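PDB 4EWT: peptidase, M20/M25/M40 family from Staphylococcus aureus, which probably hydrolyses amide bonds, as in aminoacylases that release amino acids from N-acyl precursors, using a pair of bound manganese ions. Local coordinates for residues 5-10 and 377-382; 71-76 and 156-162; 133-138 and 332-338. All coordinates share one frame. Residues are numbered along the deposited sequence.

Interaction 1 of 3, residues 5-10 and 377-382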
loop_
_atom_site.group_PDB
_atom_site.type_symbol
_atom_site.label_atom_id
_atom_site.label_comp_id
_atom_site.label_asym_id
_atom_site.label_seq_id
_atom_site.Cartn_x
_atom_site.Cartn_y
_atom_site.Cartn_z
ATOM N N LEU A 5 61.035 14.081 7.056
ATOM C CA LEU A 5 59.955 13.122 6.873
ATOM C C LEU A 5 59.545 13.043 5.402
ATOM O O LEU A 5 59.546 11.963 4.807
ATOM C CB LEU A 5 58.751 13.519 7.729
ATOM C CG LEU A 5 57.742 12.497 8.279
ATOM C CD1 LEU A 5 56.336 13.029 8.097
ATOM C CD2 LEU A 5 57.867 11.080 7.723
ATOM N N ILE A 6 59.217 14.193 4.820
ATOM C CA ILE A 6 58.692 14.246 3.452
ATOM C C ILE A 6 59.663 13.645 2.436
ATOM O O ILE A 6 59.270 12.801 1.622
ATOM C CB ILE A 6 58.275 15.693 3.034
ATOM C CG1 ILE A 6 57.299 16.312 4.051
ATOM C CG2 ILE A 6 57.704 15.718 1.611
ATOM C CD1 ILE A 6 56.001 15.517 4.309
ATOM N N GLU A 7 60.937 14.029 2.497
ATOM C CA GLU A 7 61.882 13.501 1.528
ATOM C C GLU A 7 62.217 12.042 1.730
ATOM O O GLU A 7 62.452 11.336 0.788
ATOM C CB GLU A 7 63.140 14.362 1.362
ATOM C CG GLU A 7 63.244 15.519 2.263
ATOM C CD GLU A 7 63.707 16.786 1.562
ATOM O OE1 GLU A 7 62.866 17.682 1.379
ATOM O OE2 GLU A 7 64.904 16.903 1.199
ATOM N N THR A 8 62.224 11.586 2.959
ATOM C CA THR A 8 62.364 10.145 3.194
ATOM C C THR A 8 61.196 9.379 2.581
ATOM O O THR A 8 61.390 8.333 1.961
ATOM C CB THR A 8 62.436 9.782 4.689
ATOM O OG1 THR A 8 63.380 10.626 5.348
ATOM C CG2 THR A 8 62.865 8.335 4.863
ATOM N N LEU A 9 59.983 9.901 2.759
ATOM C CA LEU A 9 58.794 9.257 2.217
ATOM C C LEU A 9 58.783 9.297 0.694
ATOM O O LEU A 9 58.521 8.281 0.043
ATOM C CB LEU A 9 57.517 9.873 2.802
ATOM C CG LEU A 9 57.226 9.524 4.268
ATOM C CD1 LEU A 9 55.956 10.193 4.729
ATOM C CD2 LEU A 9 57.127 8.013 4.492
ATOM N N LYS A 10 59.090 10.442 0.128
ATOM C CA LYS A 10 59.199 10.524 -1.307
ATOM C C LYS A 10 60.183 9.534 -1.863
ATOM O O LYS A 10 59.937 8.962 -2.873
ATOM C CB LYS A 10 59.572 11.916 -1.756
ATOM C CG LYS A 10 58.548 12.919 -1.439
ATOM C CD LYS A 10 59.077 14.295 -1.505
ATOM C CE LYS A 10 58.196 15.145 -2.363
ATOM N NZ LYS A 10 58.624 16.531 -2.509
ATOM N N ALA A 377 50.786 8.621 3.435
ATOM C CA ALA A 377 51.939 8.574 4.331
ATOM C C ALA A 377 52.359 9.968 4.792
ATOM O O ALA A 377 52.580 10.187 5.983
ATOM C CB ALA A 377 53.103 7.836 3.675
ATOM N N GLU A 378 52.445 10.906 3.847
ATOM C CA GLU A 378 52.820 12.293 4.151
ATOM C C GLU A 378 51.841 12.931 5.129
ATOM O O GLU A 378 52.255 13.569 6.100
ATOM C CB GLU A 378 52.920 13.134 2.871
ATOM C CG GLU A 378 54.212 12.934 2.072
ATOM C CD GLU A 378 54.183 13.626 0.710
ATOM O OE1 GLU A 378 53.137 14.209 0.346
ATOM O OE2 GLU A 378 55.204 13.581 -0.007
ATOM N N ALA A 379 50.552 12.746 4.866
ATOM C CA ALA A 379 49.489 13.267 5.719
ATOM C C ALA A 379 49.535 12.694 7.133
ATOM O O ALA A 379 49.577 13.442 8.106
ATOM C CB ALA A 379 48.138 12.996 5.088
ATOM N N VAL A 380 49.540 11.367 7.241
ATOM C CA VAL A 380 49.552 10.702 8.542
ATOM C C VAL A 380 50.857 10.989 9.289
ATOM O O VAL A 380 50.836 11.342 10.473
ATOM C CB VAL A 380 49.258 9.174 8.411
ATOM C CG1 VAL A 380 49.350 8.470 9.747
ATOM C CG2 VAL A 380 47.871 8.957 7.818
ATOM N N GLY A 381 51.989 10.882 8.593
ATOM C CA GLY A 381 53.272 11.204 9.204
ATOM C C GLY A 381 53.345 12.614 9.769
ATOM O O GLY A 381 53.846 12.821 10.878
ATOM N N THR A 382 52.857 13.581 8.997
ATOM C CA THR A 382 52.811 14.980 9.422
ATOM C C THR A 382 52.004 15.134 10.713
ATOM O O THR A 382 52.416 15.836 11.641
ATOM C CB THR A 382 52.202 15.873 8.319
ATOM O OG1 THR A 382 53.031 15.814 7.149
ATOM C CG2 THR A 382 52.073 17.321 8.789
#

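Interaction 2 of 3, residues 71-76 and 156-162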
loop_
_atom_site.group_PDB
_atom_site.type_symbol
_atom_site.label_atom_id
_atom_site.label_comp_id
_atom_site.label_asym_id
_atom_site.label_seq_id
_atom_site.Cartn_x
_atom_site.Cartn_y
_atom_site.Cartn_z
ATOM N N LYS A 71 52.397 11.414 24.853
ATOM C CA LYS A 71 51.140 10.916 24.318
ATOM C C LYS A 71 51.273 9.636 23.533
ATOM O O LYS A 71 52.358 9.251 23.160
ATOM C CB LYS A 71 50.607 11.963 23.377
ATOM C CG LYS A 71 50.114 13.150 24.066
ATOM C CD LYS A 71 50.180 14.348 23.228
ATOM C CE LYS A 71 49.301 15.433 23.802
ATOM N NZ LYS A 71 48.966 16.444 22.785
ATOM N N THR A 72 50.155 8.997 23.246
ATOM C CA THR A 72 50.172 7.832 22.383
ATOM C C THR A 72 49.110 7.999 21.310
ATOM O O THR A 72 47.919 8.136 21.610
ATOM C CB THR A 72 49.915 6.539 23.177
ATOM O OG1 THR A 72 50.900 6.406 24.208
ATOM C CG2 THR A 72 49.979 5.326 22.262
ATOM N N LEU A 73 49.565 8.008 20.063
ATOM C CA LEU A 73 48.693 8.146 18.922
ATOM C C LEU A 73 48.658 6.833 18.169
ATOM O O LEU A 73 49.706 6.298 17.792
ATOM C CB LEU A 73 49.194 9.251 17.994
ATOM C CG LEU A 73 48.457 9.412 16.664
ATOM C CD1 LEU A 73 47.001 9.845 16.886
ATOM C CD2 LEU A 73 49.183 10.400 15.771
ATOM N N ALA A 74 47.450 6.318 17.957
ATOM C CA ALA A 74 47.282 5.121 17.157
ATOM C C ALA A 74 46.945 5.507 15.729
ATOM O O ALA A 74 46.150 6.421 15.488
ATOM C CB ALA A 74 46.220 4.216 17.742
ATOM N N ILE A 75 47.574 4.821 14.784
ATOM C CA ILE A 75 47.268 5.001 13.367
ATOM C C ILE A 75 46.868 3.647 12.778
ATOM O O ILE A 75 47.503 2.634 13.048
ATOM C CB ILE A 75 48.437 5.679 12.601
ATOM C CG1 ILE A 75 49.741 4.898 12.772
ATOM C CG2 ILE A 75 48.620 7.121 13.108
ATOM C CD1 ILE A 75 50.904 5.469 11.988
ATOM N N ARG A 76 45.792 3.630 12.004
ATOM C CA ARG A 76 45.131 2.374 11.667
ATOM C C ARG A 76 45.106 2.094 10.160
ATOM O O ARG A 76 44.793 2.976 9.362
ATOM C CB ARG A 76 43.718 2.377 12.264
ATOM C CG ARG A 76 42.904 1.129 12.026
ATOM C CD ARG A 76 42.140 1.193 10.713
ATOM N NE ARG A 76 40.981 0.318 10.782
ATOM C CZ ARG A 76 39.910 0.402 9.998
ATOM N NH1 ARG A 76 39.826 1.322 9.033
ATOM N NH2 ARG A 76 38.918 -0.445 10.198
ATOM N N GLY A 156 46.522 2.481 26.585
ATOM C CA GLY A 156 47.490 3.578 26.547
ATOM C C GLY A 156 47.189 4.662 25.524
ATOM O O GLY A 156 47.699 5.785 25.636
ATOM N N VAL A 157 46.342 4.329 24.549
ATOM C CA VAL A 157 46.081 5.180 23.384
ATOM C C VAL A 157 45.189 6.377 23.701
ATOM O O VAL A 157 44.086 6.215 24.222
ATOM C CB VAL A 157 45.438 4.375 22.218
ATOM C CG1 VAL A 157 45.064 5.302 21.074
ATOM C CG2 VAL A 157 46.381 3.279 21.723
ATOM N N ASP A 158 45.669 7.568 23.352
ATOM C CA ASP A 158 44.927 8.812 23.551
ATOM C C ASP A 158 43.992 9.152 22.378
ATOM O O ASP A 158 42.819 9.489 22.584
ATOM C CB ASP A 158 45.912 9.957 23.831
ATOM C CG ASP A 158 46.646 9.796 25.169
ATOM O OD1 ASP A 158 47.840 9.412 25.162
ATOM O OD2 ASP A 158 46.025 10.060 26.227
ATOM N N HIS A 159 44.506 9.054 21.152
ATOM C CA HIS A 159 43.717 9.316 19.940
ATOM C C HIS A 159 43.976 8.273 18.850
ATOM O O HIS A 159 45.060 7.689 18.794
ATOM C CB HIS A 159 44.042 10.698 19.367
ATOM C CG HIS A 159 43.621 11.840 20.236
ATOM N ND1 HIS A 159 42.364 12.400 20.174
ATOM C CD2 HIS A 159 44.301 12.547 21.168
ATOM C CE1 HIS A 159 42.283 13.395 21.038
ATOM N NE2 HIS A 159 43.448 13.510 21.651
ATOM N N VAL A 160 42.985 8.054 17.979
ATOM C CA VAL A 160 43.155 7.167 16.824
ATOM C C VAL A 160 42.970 7.952 15.530
ATOM O O VAL A 160 42.063 8.764 15.417
ATOM C CB VAL A 160 42.186 5.957 16.840
ATOM C CG1 VAL A 160 42.621 4.907 15.807
ATOM C CG2 VAL A 160 42.124 5.327 18.220
ATOM N N LEU A 161 43.846 7.715 14.562
ATOM C CA LEU A 161 43.701 8.308 13.243
ATOM C C LEU A 161 43.668 7.194 12.209
ATOM O O LEU A 161 44.371 6.199 12.327
ATOM C CB LEU A 161 44.841 9.304 12.959
ATOM C CG LEU A 161 44.921 9.969 11.576
ATOM C CD1 LEU A 161 43.728 10.867 11.305
ATOM C CD2 LEU A 161 46.206 10.763 11.426
ATOM N N GLY A 162 42.806 7.344 11.213
ATOM C CA GLY A 162 42.747 6.387 10.126
ATOM C C GLY A 162 42.528 7.102 8.818
ATOM O O GLY A 162 41.997 8.209 8.777
#

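Interaction 3 of 3, residues 133-138 and 332-338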
loop_
_atom_site.group_PDB
_atom_site.type_symbol
_atom_site.label_atom_id
_atom_site.label_comp_id
_atom_site.label_asym_id
_atom_site.label_seq_id
_atom_site.Cartn_x
_atom_site.Cartn_y
_atom_site.Cartn_z
ATOM N N ILE A 133 48.214 0.131 14.017
ATOM C CA ILE A 133 47.232 -0.938 14.065
ATOM C C ILE A 133 47.026 -1.506 12.663
ATOM O O ILE A 133 46.487 -0.831 11.786
ATOM C CB ILE A 133 45.871 -0.428 14.636
ATOM C CG1 ILE A 133 46.037 0.066 16.077
ATOM C CG2 ILE A 133 44.793 -1.517 14.569
ATOM C CD1 ILE A 133 44.825 0.827 16.617
ATOM N N HIS A 134 47.470 -2.742 12.454
ATOM C CA HIS A 134 47.177 -3.464 11.225
ATOM C C HIS A 134 45.996 -4.395 11.497
ATOM O O HIS A 134 46.135 -5.396 12.207
ATOM C CB HIS A 134 48.410 -4.242 10.734
ATOM C CG HIS A 134 49.476 -3.374 10.139
ATOM N ND1 HIS A 134 50.662 -3.101 10.789
ATOM C CD2 HIS A 134 49.541 -2.728 8.951
ATOM C CE1 HIS A 134 51.413 -2.329 10.022
ATOM N NE2 HIS A 134 50.752 -2.081 8.905
ATOM N N GLN A 135 44.835 -4.044 10.943
ATOM C CA GLN A 135 43.565 -4.679 11.300
ATOM C C GLN A 135 43.033 -5.626 10.227
ATOM O O GLN A 135 42.921 -5.245 9.064
ATOM C CB GLN A 135 42.513 -3.604 11.609
ATOM C CG GLN A 135 41.220 -4.129 12.230
ATOM C CD GLN A 135 40.047 -3.208 11.984
ATOM O OE1 GLN A 135 40.013 -2.072 12.466
ATOM N NE2 GLN A 135 39.074 -3.688 11.220
ATOM N N PRO A 136 42.702 -6.869 10.618
ATOM C CA PRO A 136 41.999 -7.787 9.732
ATOM C C PRO A 136 40.485 -7.590 9.831
ATOM O O PRO A 136 40.013 -6.784 10.641
ATOM C CB PRO A 136 42.361 -9.154 10.313
ATOM C CG PRO A 136 42.465 -8.911 11.765
ATOM C CD PRO A 136 43.073 -7.526 11.884
ATOM N N ALA A 137 39.745 -8.316 8.998
ATOM C CA ALA A 137 38.313 -8.558 9.215
ATOM C C ALA A 137 37.422 -7.310 9.279
ATOM O O ALA A 137 36.369 -7.338 9.908
ATOM C CB ALA A 137 38.121 -9.420 10.477
ATOM N N GLU A 138 37.832 -6.230 8.620
ATOM C CA GLU A 138 37.038 -4.996 8.595
ATOM C C GLU A 138 35.695 -5.195 7.878
ATOM O O GLU A 138 34.682 -4.634 8.285
ATOM C CB GLU A 138 37.842 -3.855 7.945
ATOM C CG GLU A 138 37.188 -2.465 8.009
ATOM C CD GLU A 138 36.082 -2.246 6.976
ATOM O OE1 GLU A 138 36.185 -2.793 5.849
ATOM O OE2 GLU A 138 35.107 -1.520 7.295
ATOM N N SER A 332 29.357 1.734 5.608
ATOM C CA SER A 332 29.687 1.608 7.014
ATOM C C SER A 332 31.143 1.169 7.096
ATOM O O SER A 332 31.709 0.666 6.117
ATOM C CB SER A 332 28.742 0.640 7.740
ATOM O OG SER A 332 29.327 -0.650 7.821
ATOM N N GLU A 333 31.754 1.387 8.253
ATOM C CA GLU A 333 33.181 1.229 8.417
ATOM C C GLU A 333 33.410 0.839 9.873
ATOM O O GLU A 333 32.894 1.507 10.779
ATOM C CB GLU A 333 33.865 2.561 8.061
ATOM C CG GLU A 333 35.299 2.731 8.509
ATOM C CD GLU A 333 36.237 1.719 7.910
ATOM O OE1 GLU A 333 36.283 1.626 6.664
ATOM O OE2 GLU A 333 36.921 1.018 8.688
ATOM N N ASP A 334 34.169 -0.229 10.114
ATOM C CA ASP A 334 34.361 -0.665 11.499
ATOM C C ASP A 334 35.381 0.140 12.307
ATOM O O ASP A 334 35.499 -0.039 13.520
ATOM C CB ASP A 334 34.492 -2.195 11.638
ATOM C CG ASP A 334 35.928 -2.685 11.706
ATOM O OD1 ASP A 334 36.862 -1.940 11.343
ATOM O OD2 ASP A 334 36.107 -3.854 12.125
ATOM N N PHE A 335 36.064 1.065 11.642
ATOM C CA PHE A 335 36.827 2.105 12.336
ATOM C C PHE A 335 35.940 2.805 13.365
ATOM O O PHE A 335 36.436 3.341 14.359
ATOM C CB PHE A 335 37.382 3.136 11.348
ATOM C CG PHE A 335 38.295 4.152 11.977
ATOM C CD1 PHE A 335 39.665 3.917 12.056
ATOM C CD2 PHE A 335 37.787 5.356 12.481
ATOM C CE1 PHE A 335 40.519 4.839 12.633
ATOM C CE2 PHE A 335 38.627 6.291 13.059
ATOM C CZ PHE A 335 40.009 6.033 13.141
ATOM N N ALA A 336 34.630 2.790 13.116
ATOM C CA ALA A 336 33.662 3.435 14.003
ATOM C C ALA A 336 33.736 2.923 15.435
ATOM O O ALA A 336 33.406 3.652 16.369
ATOM C CB ALA A 336 32.266 3.272 13.460
ATOM N N TYR A 337 34.145 1.667 15.598
ATOM C CA TYR A 337 34.393 1.084 16.916
ATOM C C TYR A 337 35.539 1.760 17.663
ATOM O O TYR A 337 35.414 2.007 18.859
ATOM C CB TYR A 337 34.648 -0.424 16.821
ATOM C CG TYR A 337 33.393 -1.253 16.619
ATOM C CD1 TYR A 337 32.387 -1.278 17.583
ATOM C CD2 TYR A 337 33.231 -2.031 15.476
ATOM C CE1 TYR A 337 31.235 -2.048 17.397
ATOM C CE2 TYR A 337 32.105 -2.802 15.283
ATOM C CZ TYR A 337 31.109 -2.803 16.242
ATOM O OH TYR A 337 29.994 -3.570 16.037
ATOM N N TYR A 338 36.645 2.063 16.974
ATOM C CA TYR A 338 37.722 2.865 17.575
ATOM C C TYR A 338 37.189 4.235 17.950
ATOM O O TYR A 338 37.442 4.735 19.047
ATOM C CB TYR A 338 38.905 3.074 16.612
ATOM C CG TYR A 338 39.485 1.813 16.058
ATOM C CD1 TYR A 338 40.202 0.940 16.872
ATOM C CD2 TYR A 338 39.334 1.493 14.716
ATOM C CE1 TYR A 338 40.726 -0.218 16.376
ATOM C CE2 TYR A 338 39.863 0.331 14.205
ATOM C CZ TYR A 338 40.562 -0.522 15.047
ATOM O OH TYR A 338 41.099 -1.690 14.562
#

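Interaction 1 of 3, residues 5-10 and 377-382
Two roughly antiparallel helices from the ends of the chain pack here, residues 5-10 on helix 2-11 against residues 377-382 on helix 372-386. The segment axes come within 10.0 Å at an angle of 148°, and 301 Å² is buried, with van der Waals contact and no hydrogen bond between the two segments. Leu5 and Leu9, one turn apart, both project at the partner helix. Leu5 CD1 lies 3.5 Å from Gly381 C and 3.6 Å from Thr382 N, so it meets bare backbone. An ideal CB on Gly381 would fall 2.8 Å from Leu5 CD1, a clash, so the lack of a side chain at Gly381 lets Leu5 sit this close. Leu9 CD1 lies 3.8 Å from Ala377 CB, another small residue, and Met16 of helix 13-25 touches both side chains. At the flank, the Glu378 side chain extends across the groove: its OE2 is 3.7 Å from Ile6 CG2 and also 3.7 Å from Lys10 CG. Lys10 NZ is 5.2 Å from Glu378 OE2, so lysine meets it through its aliphatic part. Thr382 OG1 is turned back on its own helix and donates to Glu378 O at 2.6 Å. On another side of helix 372-386, Val380 packs on Tyr111 and Leu115 of helix 105-120. Such layering of terminal helices outside a mixed sheet belongs to the α/β catalytic domain of M20 peptidases.

Interaction 2 of 3, residues 71-76 and 156-162
Strands 72-78 and 159-166 are parallel neighbours in the mixed sheet of the α/β catalytic domain, and residues 71-76 and 156-162 cover the start of their pairing. The short axes run 4.7 Å apart at 26°, and 514 Å² is buried. In the regular part, Ala74 bonds in both directions: Ala74 N donates to His159 O (2.9 Å, 170°) and Ala74 O accepts from Leu161 N (2.8 Å, 161°). The next bond, Arg76 N to Leu161 O, is 3.0 Å long but bent to 139°. Leu73 and Ile75 spend their backbone groups on strand 129-135, on the other edge of strand 72-78. The pattern is altered at the beginning, where Thr72 O takes Asp158 N at 2.9 Å, while His159 N stays 3.6 Å from Thr72 O. Val157 O is engaged by Arg342 NE. Among side chains, His159 ND1 is bonded to Pro343 O, and the Arg76 guanidinium makes salt bridges with Asp334 and Glu333 and a hydrogen bond to Gln135. Leu73, Ile75 and Leu161 lie on one face and pack on helix 372-386; on the other, Ala74 CB touches Val157 CG1 at 3.7 Å and Val160 CG1 at 4.1 Å. The first amide of strand 72-78 is satisfied by a side chain instead of a backbone carbonyl: Thr72 N donates to Asp158 OD1 at 3.0 Å with an angle of 152°.

Interaction 3 of 3, residues 133-138 and 332-338
Polar side chains join the end of strand 129-135 and the loop after it to the turn that enters helix 335-341. Gln135 is extended at chi1 and chi2 (both t), which carries its amide among several partners. Gln135 OE1 accepts from Tyr338 OH at a very short 2.4 Å and also bonds to Arg76 NH2, while Gln135 NE2 donates to Asp334 OD1 at 2.8 Å and to Pro136 O at 3.3 Å. Tyr338 (chi1 m) places its OH at the Gln135 amide, and Ile133, in the m,t rotamer, packs beside it, with Ile133 CG2 3.7 Å from Tyr338 OH and Ile133 CD1 4.2 Å from Tyr338 CE1. Asp334 has an off-well chi1 of 97°, yet its carboxylate is held on several sides: Arg76 forms a salt bridge to OD1 and Ala145 N a hydrogen bond to OD2. Ala137 takes left-handed backbone angles (60°/27°), turning the chain just before Glu138. Glu138, with chi1 t and chi2 m, bends at chi2 so that its OE2 accepts from Asp334 N at 3.2 Å. Glu333 (t,p) bends so that its OE2 caps Phe335 N at 3.1 Å. Glu138 OE2 and Glu333 OE2 are only 3.4 Å apart, two like charges; Arg76, salt-bridged to Glu333, lies beside both. The Glu138 side chain is about 4 Å from a manganese ion and immediately precedes the metal ligand Glu139, a placement consistent with the general-base glutamate of the dinuclear M20 active site.

In the fold
Along the chain the six segments run 5-10, 71-76, 133-138, 156-162, 332-338 and 377-382: interaction 1 encloses the other two, whose segments alternate. Centres of interactions 1 and 2 are 18 Å apart, joined where Val380 CG1 meets Ile75 CG2 at 3.7 Å, so helix 372-386 links the outer helical layer to the sheet. Interactions 2 and 3, centres 13 Å apart, share adjoining strands 72-78 and 129-135 and the salt bridge from Arg76 NH2 to Asp334 OD1 (2.8 Å). The antiparallel sheet is built from residues between 162 and 332; interactions 1 and 3 bring the part before this insertion against the part after it, interaction 3 beside the metals, while interaction 2 lies wholly within the first part.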